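Local coordinates for protein walker-Type ATPase (Pyrococcus abyssi, PDB 2QEN) that is of unknown biological role but binds ADP and magnesium through a P-loop ATPase fold and probably hydrolyses ATP, at residues R63-E68 against E75-E80; N121-G124 against E129-V132; D179-T184 against S188-R193. The protein carries 1 engineered substitution. All coordinates share one frame; numbering follows the deposited sequence.

Overall arrangement
All three contacts lie in the P-loop ATPase part of the chain and follow one another in sequence. Contact 1 joins helix 62-67, just after strand 57-61, to helix 74-84. Contact 2 joins the end of helix 113-127 to the start of strand 130-135, next to strand 57-61 in the five-stranded parallel sheet. Contact 3 folds the end of helix 174-181 onto the loop leading to edge strand 196-199. The centres are about 21 Å apart for contacts 1 and 2, and about 23 Å for the other two pairs. None touches another. They are separate local packings of helices and connections around one sheet that carries the nucleotide site.

Contact 1 of 3, residues R63-E68 against E75-E80; sequences RELYAE and EELIKE
Leu65 lays its two methyl groups over one side of helix 74-84. Leu65 CD1 meets Leu77 CD2 at 4.0 Å, and the two leucine side chains cross at about a right angle. Leu65 CD2, the other branch, rests 4.0 Å from Glu80 CB and also near the backbone carbonyl of Glu76. Leu65 CG stands anti to its own carbonyl carbon (chi1 -83°), which sends the fork out toward the second helix. Glu80 offers only its aliphatic root here. Its chain bends at chi2 (69°), and its carboxylate lies near that of Glu64, with Glu80 OE2 4.6 Å from Glu64 OE1. A water spans the polar margin. It donates to Leu65 O at 2.6 Å and to Glu76 OE1 at 2.7 Å, tying a helix carbonyl to an acidic side chain. The helix segments 63-67 and 75-80 run roughly antiparallel, at 139°, with axes 11.1 Å apart at closest approach. Ile60 of strand 57-61 touches both Leu65 and Glu80, so the pair sits against the edge strand of the sheet. Leu77 is buried and also packs on Leu113 of helix 113-127. The direct contact is therefore apolar and small, with the water as a polar bridge. The two nearby carboxylates add no attraction and, if both are charged, probably repel each other mildly.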
loop_
_atom_site.group_PDB
_atom_site.type_symbol
_atom_site.label_atom_id
_atom_site.label_comp_id
_atom_site.label_asym_id
_atom_site.label_seq_id
_atom_site.Cartn_x
_atom_site.Cartn_y
_atom_site.Cartn_z
ATOM N N ARG A 63 7.651 -1.652 -5.115
ATOM C CA ARG A 63 7.838 -0.296 -5.620
ATOM C C ARG A 63 9.325 0.097 -5.637
ATOM O O ARG A 63 9.827 0.613 -6.646
ATOM C CB ARG A 63 6.989 0.712 -4.826
ATOM C CG ARG A 63 7.237 2.167 -5.220
ATOM C CD ARG A 63 5.934 2.922 -5.288
ATOM N NE ARG A 63 6.081 4.374 -5.181
ATOM C CZ ARG A 63 6.414 5.197 -6.178
ATOM N NH1 ARG A 63 6.693 4.730 -7.393
ATOM N NH2 ARG A 63 6.488 6.499 -5.939
ATOM N N GLU A 64 10.021 -0.163 -4.530
ATOM C CA GLU A 64 11.474 0.023 -4.437
ATOM C C GLU A 64 12.247 -0.815 -5.480
ATOM O O GLU A 64 13.312 -0.393 -5.930
ATOM C CB GLU A 64 11.950 -0.277 -3.000
ATOM C CG GLU A 64 13.461 -0.192 -2.749
ATOM C CD GLU A 64 13.912 -0.827 -1.409
ATOM O OE1 GLU A 64 13.093 -1.497 -0.722
ATOM O OE2 GLU A 64 15.105 -0.664 -1.050
ATOM N N LEU A 65 11.719 -1.981 -5.872
ATOM C CA LEU A 65 12.359 -2.797 -6.919
ATOM C C LEU A 65 12.180 -2.186 -8.310
ATOM O O LEU A 65 13.054 -2.270 -9.160
ATOM C CB LEU A 65 11.822 -4.239 -6.922
ATOM C CG LEU A 65 12.391 -5.275 -5.946
ATOM C CD1 LEU A 65 11.536 -6.534 -5.944
ATOM C CD2 LEU A 65 13.837 -5.624 -6.264
ATOM N N TYR A 66 11.017 -1.589 -8.527
ATOM C CA TYR A 66 10.672 -0.959 -9.791
ATOM C C TYR A 66 11.353 0.410 -9.963
ATOM O O TYR A 66 11.816 0.741 -11.053
ATOM C CB TYR A 66 9.147 -0.830 -9.856
ATOM C CG TYR A 66 8.611 0.199 -10.822
ATOM C CD1 TYR A 66 8.387 -0.126 -12.164
ATOM C CD2 TYR A 66 8.302 1.493 -10.391
ATOM C CE1 TYR A 66 7.877 0.823 -13.057
ATOM C CE2 TYR A 66 7.793 2.453 -11.277
ATOM C CZ TYR A 66 7.581 2.104 -12.602
ATOM O OH TYR A 66 7.075 3.032 -13.470
ATOM N N ALA A 67 11.411 1.182 -8.874
ATOM C CA ALA A 67 11.885 2.577 -8.860
ATOM C C ALA A 67 13.088 2.926 -9.744
ATOM O O ALA A 67 13.023 3.880 -10.532
ATOM C CB ALA A 67 12.144 3.036 -7.416
ATOM N N GLU A 68 14.174 2.162 -9.626
ATOM C CA GLU A 68 15.439 2.519 -10.291
ATOM C C GLU A 68 15.357 2.529 -11.825
ATOM O O GLU A 68 15.579 3.569 -12.451
ATOM C CB GLU A 68 16.597 1.633 -9.784
ATOM C CG GLU A 68 17.959 1.832 -10.485
ATOM C CD GLU A 68 18.635 3.181 -10.204
ATOM O OE1 GLU A 68 18.198 3.917 -9.285
ATOM O OE2 GLU A 68 19.619 3.504 -10.913
ATOM N N GLU A 75 16.942 -11.827 -11.586
ATOM C CA GLU A 75 18.129 -11.720 -10.742
ATOM C C GLU A 75 17.965 -10.718 -9.592
ATOM O O GLU A 75 18.361 -11.000 -8.463
ATOM C CB GLU A 75 19.354 -11.380 -11.584
ATOM C CG GLU A 75 20.621 -11.226 -10.772
ATOM C CD GLU A 75 21.866 -11.149 -11.624
ATOM O OE1 GLU A 75 21.788 -11.479 -12.830
ATOM O OE2 GLU A 75 22.927 -10.764 -11.084
ATOM N N GLU A 76 17.382 -9.559 -9.886
ATOM C CA GLU A 76 17.153 -8.515 -8.886
ATOM C C GLU A 76 16.150 -8.937 -7.814
ATOM O O GLU A 76 16.374 -8.705 -6.623
ATOM C CB GLU A 76 16.681 -7.229 -9.571
ATOM C CG GLU A 76 17.805 -6.403 -10.195
ATOM C CD GLU A 76 17.324 -5.447 -11.276
ATOM O OE1 GLU A 76 16.105 -5.406 -11.542
ATOM O OE2 GLU A 76 18.172 -4.737 -11.867
ATOM N N LEU A 77 15.042 -9.534 -8.248
ATOM C CA LEU A 77 14.029 -10.042 -7.349
ATOM C C LEU A 77 14.647 -11.092 -6.438
ATOM O O LEU A 77 14.464 -11.053 -5.225
ATOM C CB LEU A 77 12.873 -10.669 -8.142
ATOM C CG LEU A 77 11.431 -10.641 -7.591
ATOM C CD1 LEU A 77 10.655 -11.861 -8.047
ATOM C CD2 LEU A 77 11.304 -10.486 -6.078
ATOM N N ILE A 78 15.378 -12.034 -7.024
ATOM C CA ILE A 78 16.002 -13.106 -6.235
ATOM C C ILE A 78 17.030 -12.548 -5.227
ATOM O O ILE A 78 17.031 -12.948 -4.054
ATOM C CB ILE A 78 16.538 -14.260 -7.123
ATOM C CG1 ILE A 78 15.349 -14.907 -7.859
ATOM C CG2 ILE A 78 17.279 -15.292 -6.276
ATOM C CD1 ILE A 78 15.687 -16.050 -8.750
ATOM N N LYS A 79 17.848 -11.600 -5.676
ATOM C CA LYS A 79 18.814 -10.927 -4.800
ATOM C C LYS A 79 18.118 -10.237 -3.606
ATOM O O LYS A 79 18.648 -10.249 -2.488
ATOM C CB LYS A 79 19.683 -9.925 -5.592
ATOM C CG LYS A 79 20.908 -9.397 -4.832
ATOM C CD LYS A 79 21.718 -8.376 -5.657
ATOM C CE LYS A 79 22.701 -7.586 -4.777
ATOM N NZ LYS A 79 23.531 -6.582 -5.537
ATOM N N GLU A 80 16.941 -9.650 -3.856
ATOM C CA GLU A 80 16.105 -9.024 -2.803
ATOM C C GLU A 80 15.487 -10.036 -1.814
ATOM O O GLU A 80 15.450 -9.787 -0.615
ATOM C CB GLU A 80 15.026 -8.112 -3.414
ATOM C CG GLU A 80 14.209 -7.296 -2.407
ATOM C CD GLU A 80 15.003 -6.194 -1.696
ATOM O OE1 GLU A 80 16.010 -5.688 -2.257
ATOM O OE2 GLU A 80 14.598 -5.813 -0.570
HETATM O O HOH W 1 14.925 -4.078 -9.470
#

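Contact 2 of 3, residues N121-G124 against E129-V132; sequences NDLG and EFIV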
loop_
_atom_site.group_PDB
_atom_site.type_symbol
_atom_site.label_atom_id
_atom_site.label_comp_id
_atom_site.label_asym_id
_atom_site.label_seq_id
_atom_site.Cartn_x
_atom_site.Cartn_y
_atom_site.Cartn_z
ATOM N N ASN A 121 8.978 -23.032 1.591
ATOM C CA ASN A 121 7.916 -23.947 2.002
ATOM C C ASN A 121 8.431 -25.068 2.931
ATOM O O ASN A 121 7.743 -25.447 3.880
ATOM C CB ASN A 121 7.212 -24.548 0.777
ATOM C CG ASN A 121 6.014 -25.415 1.156
ATOM O OD1 ASN A 121 4.971 -24.903 1.557
ATOM N ND2 ASN A 121 6.159 -26.730 1.031
ATOM N N ASP A 122 9.628 -25.595 2.643
ATOM C CA ASP A 122 10.322 -26.569 3.523
ATOM C C ASP A 122 10.550 -25.968 4.909
ATOM O O ASP A 122 10.425 -26.647 5.928
ATOM C CB ASP A 122 11.689 -26.966 2.942
ATOM C CG ASP A 122 11.587 -27.837 1.699
ATOM O OD1 ASP A 122 10.472 -28.306 1.363
ATOM O OD2 ASP A 122 12.637 -28.058 1.051
ATOM N N LEU A 123 10.884 -24.677 4.931
ATOM C CA LEU A 123 11.065 -23.939 6.170
ATOM C C LEU A 123 9.710 -23.785 6.891
ATOM O O LEU A 123 9.618 -23.957 8.119
ATOM C CB LEU A 123 11.728 -22.591 5.863
ATOM C CG LEU A 123 12.017 -21.535 6.934
ATOM C CD1 LEU A 123 12.812 -22.143 8.076
ATOM C CD2 LEU A 123 12.778 -20.358 6.309
ATOM N N GLY A 124 8.666 -23.509 6.102
ATOM C CA GLY A 124 7.293 -23.446 6.585
ATOM C C GLY A 124 6.835 -24.728 7.256
ATOM O O GLY A 124 6.084 -24.688 8.231
ATOM N N GLU A 129 4.109 -22.532 9.151
ATOM C CA GLU A 129 3.768 -21.629 8.061
ATOM C C GLU A 129 4.915 -20.644 7.863
ATOM O O GLU A 129 5.500 -20.164 8.845
ATOM C CB GLU A 129 2.552 -20.810 8.491
ATOM C CG GLU A 129 1.678 -20.321 7.397
ATOM C CD GLU A 129 0.279 -20.095 7.894
ATOM O OE1 GLU A 129 0.031 -19.056 8.537
ATOM O OE2 GLU A 129 -0.584 -20.965 7.637
ATOM N N PHE A 130 5.212 -20.330 6.601
ATOM C CA PHE A 130 6.095 -19.214 6.270
ATOM C C PHE A 130 5.385 -18.206 5.349
ATOM O O PHE A 130 4.740 -18.598 4.366
ATOM C CB PHE A 130 7.421 -19.706 5.671
ATOM C CG PHE A 130 8.461 -18.632 5.544
ATOM C CD1 PHE A 130 9.284 -18.320 6.607
ATOM C CD2 PHE A 130 8.599 -17.909 4.347
ATOM C CE1 PHE A 130 10.235 -17.304 6.492
ATOM C CE2 PHE A 130 9.557 -16.900 4.224
ATOM C CZ PHE A 130 10.385 -16.606 5.300
ATOM N N ILE A 131 5.503 -16.916 5.669
ATOM C CA ILE A 131 4.859 -15.870 4.874
ATOM C C ILE A 131 5.828 -15.143 3.929
ATOM O O ILE A 131 6.898 -14.691 4.340
ATOM C CB ILE A 131 4.092 -14.831 5.758
ATOM C CG1 ILE A 131 3.057 -15.527 6.659
ATOM C CG2 ILE A 131 3.416 -13.721 4.887
ATOM C CD1 ILE A 131 2.807 -14.787 7.986
ATOM N N VAL A 132 5.435 -15.039 2.659
ATOM C CA VAL A 132 6.113 -14.157 1.712
ATOM C C VAL A 132 5.149 -13.051 1.353
ATOM O O VAL A 132 4.078 -13.313 0.823
ATOM C CB VAL A 132 6.577 -14.885 0.417
ATOM C CG1 VAL A 132 7.321 -13.899 -0.517
ATOM C CG2 VAL A 132 7.458 -16.060 0.759
#
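Gly124 and Phe130 form the close part of this contact. Phe130 N lies 3.7 Å from Gly124 CA, and Phe130 CB is 3.9 Å from that same CA. There is little room for a side chain at Gly124. A beta carbon there would fall about 3.2 Å from Phe130 N and would also crowd Asn121 O. The bare glycine thus lets the last turn of the helix come up against the first residue of the strand. Gly124 O and Glu129 N are near each other as well, but their angle is too poor for a hydrogen bond. Leu123 extends this inner side. Leu123 CD2 reaches Phe130 CE1 at 4.0 Å, approaching the ring obliquely. Phe130 CG lies anti to the backbone N (chi1 -169°), which carries the ring toward the helix. The ring also touches Leu120 of the same helix and Leu165 of the neighbouring strand, so it is buried among aliphatic side chains.

The outer side is looser. Glu129 points away from the helix and is partly exposed, and its side chain stays 5.3 Å or more from the residues of 121-124. Its carboxylate forms a salt bridge through OE2 with Lys166 NZ.

Strand 130-135 runs parallel to strand 57-61 beside it. Helix 113-127 is the last of several helices in the connection between them, and leads back into the sheet. This is a beta-alpha-beta connection of a P-loop NTPase. The contact itself lies away from the nucleotide site, but its strand leads to Asp135 and Glu136, recorded as magnesium ligands of this protein although they hold no magnesium in this model, consistent with a Walker B motif.

Contact 3 of 3, residues D179-T184 against S188-R193; sequences DFLKIT and SPLYGR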
loop_
_atom_site.group_PDB
_atom_site.type_symbol
_atom_site.label_atom_id
_atom_site.label_comp_id
_atom_site.label_asym_id
_atom_site.label_seq_id
_atom_site.Cartn_x
_atom_site.Cartn_y
_atom_site.Cartn_z
ATOM N N ASP A 179 -6.267 -6.013 -11.707
ATOM C CA ASP A 179 -5.980 -6.111 -13.141
ATOM C C ASP A 179 -4.796 -7.033 -13.401
ATOM O O ASP A 179 -4.845 -7.841 -14.309
ATOM C CB ASP A 179 -5.692 -4.732 -13.766
ATOM C CG ASP A 179 -6.939 -4.037 -14.285
ATOM O OD1 ASP A 179 -8.048 -4.609 -14.201
ATOM O OD2 ASP A 179 -6.800 -2.899 -14.795
ATOM N N PHE A 180 -3.734 -6.884 -12.618
ATOM C CA PHE A 180 -2.518 -7.697 -12.756
ATOM C C PHE A 180 -2.782 -9.194 -12.539
ATOM O O PHE A 180 -2.301 -10.017 -13.309
ATOM C CB PHE A 180 -1.420 -7.184 -11.801
ATOM C CG PHE A 180 -0.253 -8.118 -11.633
ATOM C CD1 PHE A 180 0.495 -8.542 -12.738
ATOM C CD2 PHE A 180 0.127 -8.542 -10.360
ATOM C CE1 PHE A 180 1.593 -9.407 -12.584
ATOM C CE2 PHE A 180 1.222 -9.413 -10.181
ATOM C CZ PHE A 180 1.959 -9.845 -11.304
ATOM N N LEU A 181 -3.548 -9.525 -11.499
ATOM C CA LEU A 181 -3.837 -10.923 -11.138
ATOM C C LEU A 181 -4.733 -11.656 -12.154
ATOM O O LEU A 181 -4.490 -12.833 -12.454
ATOM C CB LEU A 181 -4.424 -11.008 -9.719
ATOM C CG LEU A 181 -3.542 -10.492 -8.570
ATOM C CD1 LEU A 181 -4.274 -10.596 -7.237
ATOM C CD2 LEU A 181 -2.201 -11.231 -8.493
ATOM N N LYS A 182 -5.746 -10.948 -12.669
ATOM C CA LYS A 182 -6.680 -11.441 -13.706
ATOM C C LYS A 182 -7.354 -12.765 -13.367
ATOM O O LYS A 182 -7.396 -13.659 -14.205
ATOM C CB LYS A 182 -5.981 -11.587 -15.065
ATOM C CG LYS A 182 -5.464 -10.316 -15.660
ATOM C CD LYS A 182 -4.560 -10.583 -16.849
ATOM C CE LYS A 182 -4.110 -9.265 -17.482
ATOM N NZ LYS A 182 -5.168 -8.205 -17.441
ATOM N N ILE A 183 -7.887 -12.893 -12.156
ATOM C CA ILE A 183 -8.383 -14.194 -11.695
ATOM C C ILE A 183 -9.620 -14.707 -12.444
ATOM O O ILE A 183 -10.030 -15.850 -12.244
ATOM C CB ILE A 183 -8.557 -14.268 -10.152
ATOM C CG1 ILE A 183 -9.687 -13.350 -9.675
ATOM C CG2 ILE A 183 -7.223 -13.960 -9.448
ATOM C CD1 ILE A 183 -10.211 -13.703 -8.273
ATOM N N THR A 184 -10.191 -13.870 -13.307
ATOM C CA THR A 184 -11.353 -14.253 -14.127
ATOM C C THR A 184 -11.032 -14.369 -15.634
ATOM O O THR A 184 -11.910 -14.681 -16.448
ATOM C CB THR A 184 -12.561 -13.310 -13.874
ATOM O OG1 THR A 184 -12.178 -11.950 -14.118
ATOM C CG2 THR A 184 -13.046 -13.432 -12.428
ATOM N N SER A 188 -4.802 -16.187 -17.508
ATOM C CA SER A 188 -4.092 -16.005 -16.241
ATOM C C SER A 188 -3.814 -17.336 -15.546
ATOM O O SER A 188 -4.738 -18.135 -15.339
ATOM C CB SER A 188 -4.893 -15.106 -15.295
ATOM O OG SER A 188 -4.307 -15.053 -13.995
ATOM N N PRO A 189 -2.539 -17.580 -15.182
ATOM C CA PRO A 189 -2.191 -18.773 -14.411
ATOM C C PRO A 189 -2.970 -18.885 -13.097
ATOM O O PRO A 189 -3.164 -19.995 -12.606
ATOM C CB PRO A 189 -0.694 -18.591 -14.148
ATOM C CG PRO A 189 -0.228 -17.750 -15.310
ATOM C CD PRO A 189 -1.348 -16.772 -15.504
ATOM N N LEU A 190 -3.434 -17.755 -12.558
ATOM C CA LEU A 190 -4.214 -17.752 -11.326
ATOM C C LEU A 190 -5.716 -17.956 -11.526
ATOM O O LEU A 190 -6.485 -17.837 -10.575
ATOM C CB LEU A 190 -3.971 -16.454 -10.549
ATOM C CG LEU A 190 -2.667 -16.311 -9.764
ATOM C CD1 LEU A 190 -2.622 -14.953 -9.082
ATOM C CD2 LEU A 190 -2.527 -17.419 -8.744
ATOM N N TYR A 191 -6.138 -18.262 -12.749
ATOM C CA TYR A 191 -7.563 -18.365 -13.056
ATOM C C TYR A 191 -8.294 -19.331 -12.124
ATOM O O TYR A 191 -7.815 -20.438 -11.871
ATOM C CB TYR A 191 -7.795 -18.767 -14.517
ATOM C CG TYR A 191 -9.245 -19.050 -14.831
ATOM C CD1 TYR A 191 -10.156 -18.005 -15.015
ATOM C CD2 TYR A 191 -9.711 -20.361 -14.933
ATOM C CE1 TYR A 191 -11.484 -18.256 -15.288
ATOM C CE2 TYR A 191 -11.051 -20.629 -15.224
ATOM C CZ TYR A 191 -11.929 -19.575 -15.394
ATOM O OH TYR A 191 -13.250 -19.834 -15.681
ATOM N N GLY A 192 -9.451 -18.897 -11.626
ATOM C CA GLY A 192 -10.280 -19.715 -10.734
ATOM C C GLY A 192 -9.789 -19.823 -9.294
ATOM O O GLY A 192 -10.453 -20.431 -8.455
ATOM N N ARG A 193 -8.629 -19.242 -9.001
ATOM C CA ARG A 193 -8.035 -19.378 -7.676
ATOM C C ARG A 193 -8.479 -18.213 -6.799
ATOM O O ARG A 193 -8.329 -17.050 -7.184
ATOM C CB ARG A 193 -6.513 -19.499 -7.771
ATOM C CG ARG A 193 -6.056 -20.920 -8.140
ATOM C CD ARG A 193 -4.641 -20.936 -8.663
ATOM N NE ARG A 193 -4.261 -22.239 -9.222
ATOM C CZ ARG A 193 -4.315 -22.556 -10.516
ATOM N NH1 ARG A 193 -4.757 -21.684 -11.414
ATOM N NH2 ARG A 193 -3.934 -23.762 -10.913
#
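Ser188 reaches back to the end of helix 174-181 and holds Leu181 O. Ser188 OG donates to Leu181 O at 2.7 Å, in the carbonyl plane with a C=O...OG angle of 158°. Ser188 OG also accepts from Leu190 N at 3.2 Å, which makes an ST turn. OG is anti to the backbone N (chi1 173°), and this rotation puts it beside the last helical carbonyl. With an alanine here the hydroxyl is gone, and Leu181 O would probably lack this donor and Leu190 N its acceptor.

Lys182 leaves the helix with positive phi, and the chain then runs on to Ile183. Followed outward, Ile183 lies over the type II turn from Leu190 to Arg193. Ile183 CB sits 4.1 Å from both Leu190 O and Arg193 O. Ile183 CG2 comes to 4.0 Å from Arg193 O and also faces Leu190 CB. CD1, at the end of the other branch, again ends near Arg193 O. The backbone oxygen of Ile183 accepts from Gly192 N at 3.2 Å, nearly straight at 168°. The Tyr191 ring lies alongside the backbone of Ile183 and Thr184. Tyr191 CD1 is 3.5 Å from Ile183 O, and Thr184 O lies at the ring edge.

On the buried side, Leu181 CD2 meets Leu190 CD1 at 3.8 Å. Leu152 and Phe155 of helix 149-161 touch Leu181 and Leu190 respectively. Arg193 turns its end away and forms a salt bridge with Asp160 of that helix. The carbonyls of Leu181 and Ile183, at and just past the helix end, thus take donors from the returning loop, Ser188 OG and Gly192 N. Both polar backbone atoms are satisfied, while the Leu181-Leu190 pair gives the buried side its apolar contact.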